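Local atomic coordinates of homoserine dehydrogenase (Staphylococcus aureus M1064, PDB entry 4PG7), a protein that catalyses the NAD(P)-dependent interconversion of aspartate semialdehyde and homoserine, a step of the aspartic acid pathway. Residues N376-N382 with V437-V443; K23-L29 with S92-E98; N170-F174 with T229-F234; G101-V107 with N124-L128; L178-S182 with D216-A222. All coordinates share one frame; numbering follows the deposited sequence.

Contact 1: residues N376-N382 with V437-V443. With LYS (lysine), chain K.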
# COMPACT_ATOMS: atom_id res chain seq x y z
N ASN A 376 23.97 3.43 9.43
CA ASN A 376 24.30 4.83 9.30
C ASN A 376 23.81 5.57 10.53
O ASN A 376 22.78 5.23 11.11
CB ASN A 376 23.66 5.40 8.05
CG ASN A 376 23.71 4.45 6.88
OD1 ASN A 376 24.78 3.97 6.52
ND2 ASN A 376 22.56 4.13 6.32
N PHE A 377 24.55 6.61 10.90
CA PHE A 377 24.29 7.28 12.18
C PHE A 377 24.41 8.77 12.09
O PHE A 377 25.25 9.29 11.36
CB PHE A 377 25.27 6.75 13.22
CG PHE A 377 25.16 5.27 13.44
CD1 PHE A 377 24.30 4.77 14.41
CD2 PHE A 377 25.94 4.37 12.68
CE1 PHE A 377 24.21 3.39 14.62
CE2 PHE A 377 25.85 3.00 12.90
CZ PHE A 377 24.98 2.51 13.87
N PHE A 378 23.61 9.45 12.91
CA PHE A 378 23.66 10.89 13.09
C PHE A 378 24.11 11.11 14.53
O PHE A 378 23.43 10.70 15.44
CB PHE A 378 22.26 11.47 12.90
CG PHE A 378 22.10 12.92 13.27
CD1 PHE A 378 22.58 13.92 12.46
CD2 PHE A 378 21.35 13.29 14.37
CE1 PHE A 378 22.37 15.27 12.76
CE2 PHE A 378 21.13 14.63 14.67
CZ PHE A 378 21.63 15.62 13.86
N VAL A 379 25.25 11.74 14.70
CA VAL A 379 25.89 11.84 16.00
C VAL A 379 26.03 13.32 16.36
O VAL A 379 26.60 14.08 15.58
CB VAL A 379 27.30 11.23 15.99
CG1 VAL A 379 27.92 11.32 17.38
CG2 VAL A 379 27.26 9.78 15.53
N VAL A 380 25.53 13.72 17.52
CA VAL A 380 25.65 15.09 18.02
C VAL A 380 26.61 15.14 19.19
O VAL A 380 26.45 14.38 20.16
CB VAL A 380 24.30 15.61 18.52
CG1 VAL A 380 24.42 17.05 18.98
CG2 VAL A 380 23.26 15.50 17.41
N VAL A 381 27.63 15.99 19.08
CA VAL A 381 28.65 16.15 20.10
C VAL A 381 28.62 17.59 20.61
O VAL A 381 28.50 18.53 19.81
CB VAL A 381 30.07 15.80 19.60
CG1 VAL A 381 30.13 14.35 19.16
CG2 VAL A 381 30.48 16.70 18.45
N ASN A 382 28.73 17.76 21.92
CA ASN A 382 28.76 19.08 22.55
C ASN A 382 30.11 19.38 23.22
O ASN A 382 30.94 18.50 23.38
CB ASN A 382 27.70 19.24 23.64
CG ASN A 382 26.34 18.69 23.27
OD1 ASN A 382 25.74 17.93 24.03
ND2 ASN A 382 25.82 19.13 22.15
N VAL A 437 29.05 12.99 23.74
CA VAL A 437 28.06 12.66 22.75
C VAL A 437 26.69 12.95 23.34
O VAL A 437 26.30 12.34 24.31
CB VAL A 437 28.14 11.16 22.35
CG1 VAL A 437 27.01 10.80 21.40
CG2 VAL A 437 29.49 10.86 21.70
N ASP A 438 25.96 13.89 22.76
CA ASP A 438 24.64 14.23 23.25
C ASP A 438 23.70 13.09 22.91
O ASP A 438 23.04 12.54 23.78
CB ASP A 438 24.14 15.51 22.59
CG ASP A 438 22.72 15.90 23.02
OD1 ASP A 438 22.28 15.53 24.12
OD2 ASP A 438 22.04 16.59 22.25
N LYS A 439 23.68 12.70 21.64
CA LYS A 439 22.87 11.59 21.23
C LYS A 439 23.22 11.12 19.84
O LYS A 439 23.94 11.80 19.10
CB LYS A 439 21.42 12.00 21.26
CG LYS A 439 21.09 13.12 20.31
CD LYS A 439 19.81 13.79 20.76
CE LYS A 439 19.47 15.00 19.90
NZ LYS A 439 18.28 15.68 20.50
N VAL A 440 22.67 9.97 19.50
CA VAL A 440 22.89 9.33 18.22
C VAL A 440 21.53 8.88 17.74
O VAL A 440 20.79 8.21 18.47
CB VAL A 440 23.84 8.11 18.35
CG1 VAL A 440 24.00 7.39 17.02
CG2 VAL A 440 25.21 8.55 18.86
N TYR A 441 21.20 9.25 16.51
CA TYR A 441 20.01 8.75 15.84
C TYR A 441 20.45 7.91 14.63
O TYR A 441 21.42 8.26 13.97
CB TYR A 441 19.14 9.88 15.33
CG TYR A 441 18.54 10.81 16.35
CD1 TYR A 441 18.33 10.43 17.67
CD2 TYR A 441 18.08 12.06 15.96
CE1 TYR A 441 17.75 11.30 18.58
CE2 TYR A 441 17.49 12.92 16.87
CZ TYR A 441 17.30 12.54 18.16
OH TYR A 441 16.69 13.40 19.05
N PRO A 442 19.73 6.82 14.33
CA PRO A 442 20.00 6.12 13.07
C PRO A 442 19.63 6.98 11.88
O PRO A 442 18.82 7.90 12.01
CB PRO A 442 19.10 4.87 13.13
CG PRO A 442 18.11 5.14 14.18
CD PRO A 442 18.66 6.18 15.11
N VAL A 443 20.23 6.67 10.74
CA VAL A 443 19.98 7.36 9.49
C VAL A 443 19.60 6.31 8.48
O VAL A 443 20.32 5.31 8.32
CB VAL A 443 21.22 8.14 9.01
CG1 VAL A 443 20.96 8.79 7.67
CG2 VAL A 443 21.65 9.17 10.04
N LYS K . 17.64 18.35 24.26
CA LYS K . 17.87 16.96 24.78
C LYS K . 19.35 16.65 24.98
O LYS K . 19.77 15.47 24.91
CB LYS K . 17.26 15.93 23.84
CG LYS K . 17.12 14.54 24.45
CD LYS K . 17.71 13.46 23.56
CE LYS K . 17.67 12.13 24.28
NZ LYS K . 18.24 11.01 23.49
OXT LYS K . 20.15 17.56 25.24
O HOH W 1 21.13 2.86 9.37

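Contact 2: residues K23-L29 with S92-E98. With GOL (glycerol), chain I.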
# COMPACT_ATOMS: atom_id res chain seq x y z
N LYS A 23 -29.87 -19.38 11.58
CA LYS A 23 -29.58 -18.38 12.61
C LYS A 23 -28.11 -18.50 13.04
O LYS A 23 -27.63 -19.59 13.37
CB LYS A 23 -30.51 -18.61 13.81
CG LYS A 23 -31.36 -17.42 14.22
CD LYS A 23 -32.05 -17.71 15.55
CE LYS A 23 -33.20 -16.76 15.85
NZ LYS A 23 -34.34 -16.90 14.92
N LEU A 24 -27.40 -17.38 12.99
CA LEU A 24 -26.04 -17.30 13.53
C LEU A 24 -26.11 -16.55 14.84
O LEU A 24 -26.32 -15.33 14.87
CB LEU A 24 -25.10 -16.58 12.56
CG LEU A 24 -24.19 -17.48 11.72
CD1 LEU A 24 -23.52 -16.68 10.62
CD2 LEU A 24 -23.14 -18.14 12.60
N ASN A 25 -25.96 -17.28 15.94
CA ASN A 25 -26.06 -16.70 17.27
C ASN A 25 -24.69 -16.19 17.72
O ASN A 25 -23.71 -16.94 17.74
CB ASN A 25 -26.60 -17.73 18.25
CG ASN A 25 -28.09 -17.99 18.06
OD1 ASN A 25 -28.90 -17.07 18.06
ND2 ASN A 25 -28.45 -19.25 17.91
N ILE A 26 -24.62 -14.90 18.01
CA ILE A 26 -23.35 -14.31 18.41
C ILE A 26 -23.48 -13.60 19.75
O ILE A 26 -24.58 -13.26 20.20
CB ILE A 26 -22.80 -13.34 17.33
CG1 ILE A 26 -23.53 -12.00 17.31
CG2 ILE A 26 -22.89 -13.98 15.95
CD1 ILE A 26 -22.87 -10.97 16.40
N ALA A 27 -22.33 -13.39 20.38
CA ALA A 27 -22.23 -12.55 21.56
C ALA A 27 -21.12 -11.51 21.38
O ALA A 27 -20.08 -11.78 20.74
CB ALA A 27 -21.96 -13.41 22.77
N LEU A 28 -21.34 -10.33 21.95
CA LEU A 28 -20.35 -9.26 21.97
C LEU A 28 -19.76 -9.12 23.35
O LEU A 28 -20.51 -9.11 24.33
CB LEU A 28 -20.96 -7.92 21.63
CG LEU A 28 -20.71 -7.43 20.23
CD1 LEU A 28 -21.59 -8.25 19.30
CD2 LEU A 28 -20.99 -5.93 20.15
N LEU A 29 -18.43 -9.07 23.43
CA LEU A 29 -17.77 -8.81 24.69
C LEU A 29 -17.31 -7.37 24.64
O LEU A 29 -16.32 -7.06 23.97
CB LEU A 29 -16.60 -9.77 24.92
CG LEU A 29 -16.88 -11.27 24.81
CD1 LEU A 29 -15.60 -12.04 25.05
CD2 LEU A 29 -17.95 -11.70 25.80
N SER A 92 -25.41 -22.58 22.38
CA SER A 92 -26.06 -22.12 21.17
C SER A 92 -25.27 -21.05 20.43
O SER A 92 -25.61 -20.72 19.30
CB SER A 92 -27.46 -21.59 21.47
OG SER A 92 -27.41 -20.28 22.01
N LEU A 93 -24.25 -20.48 21.06
CA LEU A 93 -23.46 -19.45 20.39
C LEU A 93 -22.53 -20.06 19.35
O LEU A 93 -21.91 -21.10 19.58
CB LEU A 93 -22.64 -18.64 21.39
CG LEU A 93 -23.44 -17.79 22.37
CD1 LEU A 93 -22.49 -17.01 23.25
CD2 LEU A 93 -24.39 -16.83 21.66
N ASP A 94 -22.47 -19.41 18.20
CA ASP A 94 -21.61 -19.84 17.10
C ASP A 94 -20.32 -19.02 17.07
O ASP A 94 -19.25 -19.55 16.76
CB ASP A 94 -22.37 -19.67 15.79
CG ASP A 94 -23.69 -20.43 15.79
OD1 ASP A 94 -23.64 -21.66 16.00
OD2 ASP A 94 -24.76 -19.79 15.62
N ILE A 95 -20.44 -17.73 17.39
CA ILE A 95 -19.33 -16.79 17.27
C ILE A 95 -19.28 -15.81 18.44
O ILE A 95 -20.31 -15.27 18.85
CB ILE A 95 -19.44 -15.96 15.97
CG1 ILE A 95 -19.67 -16.87 14.75
CG2 ILE A 95 -18.20 -15.09 15.79
CD1 ILE A 95 -19.92 -16.12 13.45
N ILE A 96 -18.07 -15.56 18.95
CA ILE A 96 -17.84 -14.55 19.98
C ILE A 96 -17.05 -13.40 19.37
O ILE A 96 -15.98 -13.60 18.78
CB ILE A 96 -17.01 -15.11 21.15
CG1 ILE A 96 -17.62 -16.40 21.70
CG2 ILE A 96 -16.87 -14.07 22.26
CD1 ILE A 96 -18.96 -16.23 22.32
N VAL A 97 -17.60 -12.20 19.51
CA VAL A 97 -16.96 -10.98 19.01
C VAL A 97 -16.45 -10.18 20.19
O VAL A 97 -17.24 -9.70 21.00
CB VAL A 97 -17.95 -10.13 18.21
CG1 VAL A 97 -17.28 -8.85 17.71
CG2 VAL A 97 -18.51 -10.95 17.05
N GLU A 98 -15.14 -10.07 20.32
CA GLU A 98 -14.55 -9.40 21.47
C GLU A 98 -14.01 -8.02 21.09
O GLU A 98 -13.15 -7.89 20.22
CB GLU A 98 -13.45 -10.28 22.06
CG GLU A 98 -12.86 -9.75 23.34
CD GLU A 98 -11.60 -8.93 23.11
OE1 GLU A 98 -10.64 -9.49 22.52
OE2 GLU A 98 -11.57 -7.74 23.51
C1 GOL I . -26.53 -22.11 17.41
O1 GOL I . -26.74 -20.89 16.69
C2 GOL I . -26.67 -23.35 16.55
O2 GOL I . -26.50 -24.46 17.45
C3 GOL I . -28.04 -23.40 15.90
O3 GOL I . -28.28 -22.20 15.14

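Contact 3: residues N170-F174 with T229-F234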
# COMPACT_ATOMS: atom_id res chain seq x y z
N ASN A 170 8.99 -13.09 0.96
CA ASN A 170 10.18 -13.07 1.80
C ASN A 170 10.57 -11.63 2.14
O ASN A 170 11.38 -11.00 1.46
CB ASN A 170 11.34 -13.79 1.12
N ILE A 171 9.96 -11.12 3.20
CA ILE A 171 10.27 -9.81 3.73
C ILE A 171 11.50 -9.92 4.63
O ILE A 171 11.52 -10.74 5.52
CB ILE A 171 9.09 -9.25 4.55
CG1 ILE A 171 7.83 -9.16 3.68
CG2 ILE A 171 9.44 -7.89 5.14
CD1 ILE A 171 6.57 -8.82 4.45
N SER A 172 12.51 -9.11 4.38
CA SER A 172 13.70 -9.07 5.23
C SER A 172 13.75 -7.86 6.17
O SER A 172 14.44 -7.88 7.19
CB SER A 172 14.95 -9.08 4.36
OG SER A 172 15.08 -7.87 3.64
N LYS A 173 13.01 -6.81 5.83
CA LYS A 173 13.05 -5.59 6.63
C LYS A 173 11.77 -4.79 6.40
O LYS A 173 11.24 -4.77 5.30
CB LYS A 173 14.29 -4.76 6.28
CG LYS A 173 14.40 -3.40 6.98
CD LYS A 173 15.73 -2.73 6.64
CE LYS A 173 15.83 -1.34 7.25
NZ LYS A 173 17.00 -0.58 6.75
N PHE A 174 11.28 -4.16 7.46
CA PHE A 174 10.26 -3.12 7.30
C PHE A 174 10.62 -1.91 8.11
O PHE A 174 11.27 -2.03 9.15
CB PHE A 174 8.86 -3.63 7.68
CG PHE A 174 8.69 -3.91 9.15
CD1 PHE A 174 8.37 -2.89 10.04
CD2 PHE A 174 8.81 -5.19 9.64
CE1 PHE A 174 8.20 -3.13 11.39
CE2 PHE A 174 8.64 -5.44 11.00
CZ PHE A 174 8.35 -4.42 11.87
N THR A 229 3.64 -6.08 13.53
CA THR A 229 4.14 -6.09 12.17
C THR A 229 5.23 -7.18 11.96
O THR A 229 5.27 -7.81 10.90
CB THR A 229 4.62 -4.71 11.75
OG1 THR A 229 3.54 -3.78 11.90
CG2 THR A 229 5.09 -4.69 10.31
N SER A 230 6.06 -7.39 12.97
CA SER A 230 7.09 -8.44 12.92
C SER A 230 6.47 -9.83 12.87
O SER A 230 6.95 -10.73 12.16
CB SER A 230 8.02 -8.34 14.14
OG SER A 230 8.76 -7.13 14.14
N TYR A 231 5.41 -10.02 13.64
CA TYR A 231 4.68 -11.28 13.64
C TYR A 231 4.04 -11.57 12.27
O TYR A 231 4.17 -12.67 11.75
CB TYR A 231 3.61 -11.28 14.73
CG TYR A 231 2.87 -12.59 14.83
CD1 TYR A 231 3.55 -13.77 15.11
CD2 TYR A 231 1.49 -12.65 14.61
CE1 TYR A 231 2.87 -14.98 15.17
CE2 TYR A 231 0.81 -13.85 14.69
CZ TYR A 231 1.50 -15.01 14.97
OH TYR A 231 0.81 -16.19 15.03
N LEU A 232 3.38 -10.57 11.70
CA LEU A 232 2.77 -10.70 10.39
C LEU A 232 3.80 -10.81 9.25
O LEU A 232 3.58 -11.58 8.33
CB LEU A 232 1.82 -9.53 10.13
CG LEU A 232 0.63 -9.46 11.09
CD1 LEU A 232 -0.18 -8.21 10.83
CD2 LEU A 232 -0.25 -10.70 10.96
N SER A 233 4.91 -10.08 9.34
CA SER A 233 5.94 -10.10 8.29
C SER A 233 6.87 -11.31 8.32
O SER A 233 7.22 -11.86 7.28
CB SER A 233 6.82 -8.83 8.36
OG SER A 233 6.02 -7.67 8.17
N PHE A 234 7.32 -11.67 9.52
CA PHE A 234 8.37 -12.66 9.67
C PHE A 234 7.90 -13.96 10.29
O PHE A 234 8.70 -14.89 10.40
CB PHE A 234 9.48 -12.11 10.56
CG PHE A 234 10.00 -10.78 10.14
CD1 PHE A 234 10.39 -10.55 8.83
CD2 PHE A 234 10.19 -9.77 11.08
CE1 PHE A 234 10.89 -9.32 8.46
CE2 PHE A 234 10.71 -8.55 10.71
CZ PHE A 234 11.06 -8.32 9.40

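Contact 4: residues G101-V107 with N124-L128. With ACT (acetate ion), chain C.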
# COMPACT_ATOMS: atom_id res chain seq x y z
N GLY A 101 -10.93 -5.19 24.88
CA GLY A 101 -9.56 -4.81 25.20
C GLY A 101 -9.06 -5.60 26.38
O GLY A 101 -9.80 -6.40 26.99
N GLY A 102 -7.79 -5.39 26.70
CA GLY A 102 -7.16 -6.01 27.86
C GLY A 102 -6.55 -7.36 27.56
O GLY A 102 -6.95 -8.06 26.62
N ILE A 103 -5.56 -7.74 28.37
CA ILE A 103 -4.92 -9.04 28.26
C ILE A 103 -5.51 -10.00 29.28
O ILE A 103 -5.85 -11.13 28.95
CB ILE A 103 -3.40 -8.95 28.48
CG1 ILE A 103 -2.78 -8.04 27.42
CG2 ILE A 103 -2.75 -10.33 28.44
CD1 ILE A 103 -3.11 -8.46 26.00
N GLU A 104 -5.60 -9.55 30.53
CA GLU A 104 -6.20 -10.35 31.58
C GLU A 104 -7.42 -9.62 32.11
O GLU A 104 -7.34 -8.43 32.43
CB GLU A 104 -5.17 -10.62 32.67
CG GLU A 104 -3.89 -11.25 32.12
CD GLU A 104 -2.78 -11.34 33.15
OE1 GLU A 104 -1.60 -11.29 32.73
OE2 GLU A 104 -3.08 -11.44 34.36
N PRO A 105 -8.57 -10.31 32.18
CA PRO A 105 -8.79 -11.73 31.90
C PRO A 105 -9.18 -12.05 30.44
O PRO A 105 -9.51 -13.20 30.14
CB PRO A 105 -9.97 -12.05 32.82
CG PRO A 105 -10.76 -10.78 32.86
CD PRO A 105 -9.83 -9.64 32.55
N THR A 106 -9.11 -11.05 29.56
CA THR A 106 -9.70 -11.16 28.22
C THR A 106 -9.16 -12.33 27.39
O THR A 106 -9.94 -13.05 26.76
CB THR A 106 -9.47 -9.87 27.42
OG1 THR A 106 -9.89 -8.76 28.22
CG2 THR A 106 -10.27 -9.86 26.12
N VAL A 107 -7.85 -12.52 27.39
CA VAL A 107 -7.26 -13.61 26.61
C VAL A 107 -7.76 -14.99 27.07
O VAL A 107 -8.03 -15.86 26.24
CB VAL A 107 -5.71 -13.55 26.59
CG1 VAL A 107 -5.13 -14.81 25.97
CG2 VAL A 107 -5.26 -12.34 25.78
N ASN A 124 -9.29 -6.42 19.71
CA ASN A 124 -8.59 -6.07 20.93
C ASN A 124 -7.21 -5.46 20.62
O ASN A 124 -6.30 -6.15 20.14
CB ASN A 124 -8.45 -7.35 21.74
CG ASN A 124 -7.83 -7.13 23.11
OD1 ASN A 124 -6.98 -6.26 23.31
ND2 ASN A 124 -8.26 -7.96 24.06
N LYS A 125 -7.06 -4.17 20.92
CA LYS A 125 -5.85 -3.41 20.56
C LYS A 125 -4.67 -3.68 21.46
O LYS A 125 -3.57 -3.22 21.18
CB LYS A 125 -6.13 -1.90 20.59
CG LYS A 125 -7.19 -1.44 19.62
CD LYS A 125 -6.79 -1.73 18.17
CE LYS A 125 -7.67 -0.96 17.19
NZ LYS A 125 -7.14 -1.05 15.80
N ASP A 126 -4.90 -4.39 22.56
CA ASP A 126 -3.83 -4.70 23.49
C ASP A 126 -3.14 -6.02 23.20
O ASP A 126 -2.12 -6.32 23.83
CB ASP A 126 -4.38 -4.70 24.92
CG ASP A 126 -5.09 -3.41 25.26
OD1 ASP A 126 -4.52 -2.33 25.02
OD2 ASP A 126 -6.25 -3.47 25.76
N LEU A 127 -3.69 -6.83 22.29
CA LEU A 127 -3.08 -8.12 21.93
C LEU A 127 -1.72 -7.92 21.26
O LEU A 127 -1.56 -7.06 20.39
CB LEU A 127 -3.96 -8.91 20.95
CG LEU A 127 -5.08 -9.85 21.42
CD1 LEU A 127 -5.29 -9.93 22.93
CD2 LEU A 127 -6.32 -9.68 20.58
N LEU A 128 -0.76 -8.73 21.66
CA LEU A 128 0.58 -8.70 21.11
C LEU A 128 0.82 -10.04 20.43
O LEU A 128 -0.09 -10.89 20.37
CB LEU A 128 1.60 -8.39 22.21
CG LEU A 128 1.49 -6.95 22.74
CD1 LEU A 128 2.24 -6.76 24.05
CD2 LEU A 128 1.97 -5.95 21.71
C ACT C . -10.87 -2.45 22.13
O ACT C . -11.42 -2.51 21.00
OXT ACT C . -9.77 -2.96 22.35
CH3 ACT C . -11.53 -1.69 23.25

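Contact 5: residues L178-S182 with D216-A222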
# COMPACT_ATOMS: atom_id res chain seq x y z
N LEU A 178 4.32 4.70 12.43
CA LEU A 178 3.30 3.85 13.00
C LEU A 178 2.48 4.51 14.09
O LEU A 178 1.62 3.86 14.70
CB LEU A 178 3.90 2.56 13.56
CG LEU A 178 4.66 1.72 12.53
CD1 LEU A 178 5.27 0.51 13.20
CD2 LEU A 178 3.73 1.28 11.41
N ASN A 179 2.69 5.79 14.31
CA ASN A 179 1.93 6.50 15.30
C ASN A 179 1.61 7.87 14.73
O ASN A 179 2.51 8.67 14.48
CB ASN A 179 2.75 6.58 16.61
CG ASN A 179 2.01 7.34 17.70
OD1 ASN A 179 2.36 8.47 18.03
ND2 ASN A 179 0.97 6.72 18.22
N GLY A 180 0.33 8.13 14.50
CA GLY A 180 -0.13 9.39 13.89
C GLY A 180 0.23 10.62 14.69
O GLY A 180 0.64 11.64 14.14
N THR A 181 0.08 10.53 16.01
CA THR A 181 0.30 11.70 16.88
C THR A 181 1.75 12.17 16.89
O THR A 181 2.01 13.38 16.78
CB THR A 181 -0.15 11.38 18.32
OG1 THR A 181 -1.56 11.13 18.32
CG2 THR A 181 0.17 12.53 19.25
N SER A 182 2.68 11.23 16.99
CA SER A 182 4.09 11.60 16.96
C SER A 182 4.52 12.15 15.62
O SER A 182 5.29 13.08 15.55
CB SER A 182 5.00 10.42 17.25
OG SER A 182 4.97 10.10 18.62
N ASP A 216 1.87 7.74 22.92
CA ASP A 216 2.24 8.23 21.59
C ASP A 216 3.68 8.72 21.56
O ASP A 216 4.53 8.21 20.81
CB ASP A 216 1.33 9.42 21.18
CG ASP A 216 -0.12 9.01 21.00
OD1 ASP A 216 -0.40 7.86 20.61
OD2 ASP A 216 -0.97 9.91 21.19
N VAL A 217 3.93 9.71 22.40
CA VAL A 217 5.17 10.47 22.43
C VAL A 217 6.38 9.65 22.86
O VAL A 217 7.49 9.90 22.39
CB VAL A 217 4.98 11.71 23.33
CG1 VAL A 217 6.28 12.24 23.89
CG2 VAL A 217 4.24 12.78 22.54
N GLU A 218 6.19 8.66 23.72
CA GLU A 218 7.31 7.80 24.15
C GLU A 218 7.50 6.58 23.26
O GLU A 218 8.35 5.71 23.53
CB GLU A 218 7.13 7.39 25.62
CG GLU A 218 7.12 8.58 26.57
CD GLU A 218 8.35 9.43 26.44
OE1 GLU A 218 9.46 8.88 26.25
OE2 GLU A 218 8.21 10.65 26.54
N GLY A 219 6.69 6.48 22.20
CA GLY A 219 6.87 5.43 21.22
C GLY A 219 6.34 4.05 21.60
O GLY A 219 6.65 3.05 20.93
N VAL A 220 5.53 3.99 22.66
CA VAL A 220 5.01 2.70 23.14
C VAL A 220 4.02 2.11 22.13
O VAL A 220 4.12 0.93 21.75
CB VAL A 220 4.35 2.81 24.54
CG1 VAL A 220 3.84 1.45 25.01
CG2 VAL A 220 5.33 3.39 25.54
N ASP A 221 3.08 2.93 21.68
CA ASP A 221 2.11 2.52 20.64
C ASP A 221 2.81 1.99 19.41
O ASP A 221 2.45 0.94 18.88
CB ASP A 221 1.20 3.69 20.24
CG ASP A 221 0.25 3.32 19.12
OD1 ASP A 221 -0.48 2.33 19.31
OD2 ASP A 221 0.23 4.02 18.05
N ALA A 222 3.82 2.73 18.95
CA ALA A 222 4.60 2.33 17.80
C ALA A 222 5.33 1.00 18.05
O ALA A 222 5.39 0.15 17.16
CB ALA A 222 5.58 3.41 17.42

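Contact 1: residues N376-N382 with V437-V443
Phe378 and Tyr441 lie side by side on an antiparallel pair of strands, 376-382 and 437-443, in the C-terminal ACT domain. The two side chains point the same way from the sheet, and their rings meet obliquely, Phe378 CD2 to Tyr441 CD2 at 3.8 Å. Between their backbones Phe378 N binds Tyr441 O at 2.7 Å, and Tyr441 N returns the bond to Phe378 O. Val443 CG2 packs against Phe378 CB on the same face.

The other face carries Val379 beside Val440, again pointing alike, with Val437 next in line. Phe377 diverges from its partner Pro442, but its CD1 meets Val440 CG1 at 3.7 Å.

A classic beta bulge sets Asp438 and Lys439 together opposite Val380. Asp438 CB rests on Val380 CG1. Asn382 OD1 comes to 3.2 Å from Asp438 CB, while Asn382 ND2 bonds Ser414 OG. Asp438 and Lys439 also line the pocket of the bound lysine. Lys439 runs extended beyond CG to a salt bridge with Asp255, and its NZ also binds Tyr441 OH at 3.1 Å.

Strand 414-422 pairs with the far edge of 376-382, and Asn376 OD1 accepts from Gly421 N. Asn376 ND2 donates to Val443 O at 3.2 Å. ND2 sits above the carbonyl plane of Val443, while Val443 O lies close to the Asn376 amide plane.

Contact 2: residues K23-L29 with S92-E98
Ala27 offers a small side chain, and the larger Leu93 and Ile96 close on its methyl: Leu93 CD1 is 3.7 Å from Ala27 CB, and Ile96 CD1 also touches it. Further along, Leu29 CD1 fits against Ile96 CG2 at 3.7 Å and also meets Glu98 CG. On the opposite face, Ile26 CG2 sits against Ile95 CB, Leu24 CD2 against Ile95 CD1, and Leu28 CD1 near Val97 CB.

The strands run parallel, as in the Rossmann-type sheet of the NAD-binding domain. Ala27 N binds Ile95 O, Val97 N binds Ala27 O, and Leu29 N binds Val97 O. Toward the Asn25 end, Asp94 OD2 takes Asn25 N at 2.8 Å on its anti side, and Asp94 N binds Asn25 O.

Helix 323-339 covers the Ile95 and Val97 face. Helices 84-88 and 106-115 cover the Ala27 and Ile96 face, while strand 55-63 pairs with the other edge of strand 22-29.

Contact 3: residues N170-F174 with T229-F234
Phe174 has its ring set between its backbone N and carbonyl carbon (chi1 68°), and this turn places it against the end of helix 220-234. Thr229 holds CG2 opposite its own backbone N, and the methyl lands on the Phe174 ring. The result is a CH-pi contact. Thr229 CG2 stands 3.5 Å from the centroid of the Phe174 ring and only 5° off the normal, so it sits over the centre of one face. Ser230 OG, which bonds Val226 O in its own helix, lies at the ring edge, near the plane, 3.6 Å from Phe174 CZ.

Phe234 reaches back from the end of the helix. Its ring plane is 29° from that of Phe174 but slid well aside, with centroids 5.8 Å apart. The rings come closest at Phe174 CE2 and Phe234 CE2. At the edge of the Phe234 ring, Ile171 O approaches CE1 to 3.3 Å. Ile171 CG2 packs on the same ring atom, and Ile171 CD1 meets Ser233 CB at 3.9 Å.

Ser233 OG turns back into its helix and donates to Thr229 O. That carbonyl also takes Ser233 N, from the other face of its plane.

The C-terminal end of helix 220-234 thus packs antiparallel to the start of strand 171-177, on the mixed sheet of the homoserine dehydrogenase family region. This strand pairs with strands 264-275 and 302-308, and the Phe234 ring also meets Tyr274 and Val279.

Contact 4: residues G101-V107 with N124-L128
Gly101 CA lies over one face of the Asn124 amide, 3.5 Å from Asn124 OD1. The Thr106 methyl lies near the amide plane, with CG2 3.4 Å from Asn124 ND2. Asn124 ND2 donates to Gly102 O at 2.9 Å. The bond is nearly straight, 168° at the hydrogen. It lies in the carbonyl plane on a lone pair and close to the amide plane. Asn124 OD1 takes Asp126 N in its carbonyl plane at 2.9 Å, an Asx turn. The Asp126 carboxylate uses the anti lone pair of OD2 to accept Gly102 N, at 2.6 Å.

These bonds join two loops of the NAD-binding domain. One leads from strand 95-98 to helix 106-115, and the other leads from strand 119-122 to helix 129-141. The second loop makes a type I turn from Asn124 to Leu127. Glu98 ties the loops together, since it accepts from Gly101 N and from Asn124 ND2.

The last residue of the turn, Leu127, makes the apolar packing. Leu127 CD1 touches Val107 CG2 at 3.7 Å and Ile103 CD1 at 4.0 Å. Gly101 O accepts Thr106 OG1, which draws the first loop back on its helix start. An acetate, probably from the crystallisation liquor, accepts Lys125 N at 3.3 Å.

Contact 5: residues L178-S182 with D216-A222
Asn179 touches both Asp216 and Asp221, and it is also the N-cap of helix 180-192. Two hydrogen bonds across the contact come from its one amide nitrogen. Asn179 ND2 donates to Asp221 OD2 at 2.8 Å, on the anti side of that carboxylate. It also donates to Asp216 OD1 at 3.0 Å, this time from above the carboxylate plane, 44° out of it. Both acceptors lie close to the amide plane, so the two bonds fix its rotation. Asn179 CG stands opposite the backbone N (chi1 179°), which carries the amide over to the two aspartates. These bonds join helices 214-217 and 220-234, with Gly219 at positive phi between them, to the start of helix 180-192.

Within the cap, Asn179 OD1 accepts Ser182 N at 3.0 Å. Ser182 OG lies 2.9 Å from Asp216 O. Thr181 OG1 binds Phe208 O.

Asp221 OD2 also forms a salt bridge with Lys225, whose NZ binds Leu178 O.

Apolar contact is slight. Leu178 CB meets Ala222 CB at 4.3 Å. Among the remaining packing, the Thr181 side chain lies across Asp216, with Thr181 CB 3.3 Å from Asp216 OD2.

Overall arrangement
Along the chain contact 2 closes before contact 4, and contact 4 before contact 3. Contact 5 is nested in the loop that contact 3 closes, and contact 1 follows. Contacts 2 and 4 belong to the NAD-binding domain. They touch through Glu98, which probably bonds Asn124 and packs on Thr106, although their centres are about 18 Å apart. Contacts 3 and 5 share helix 220-234, and strand 171-177 leads directly to helix 180-192. Contacts 1 and 3 reach the same mixed sheet, which therefore runs from the central region into the C-terminal domain. The bound lysine lies at contact 1, whose nearest atoms are about 33 Å from contact 2, across the chain's centre.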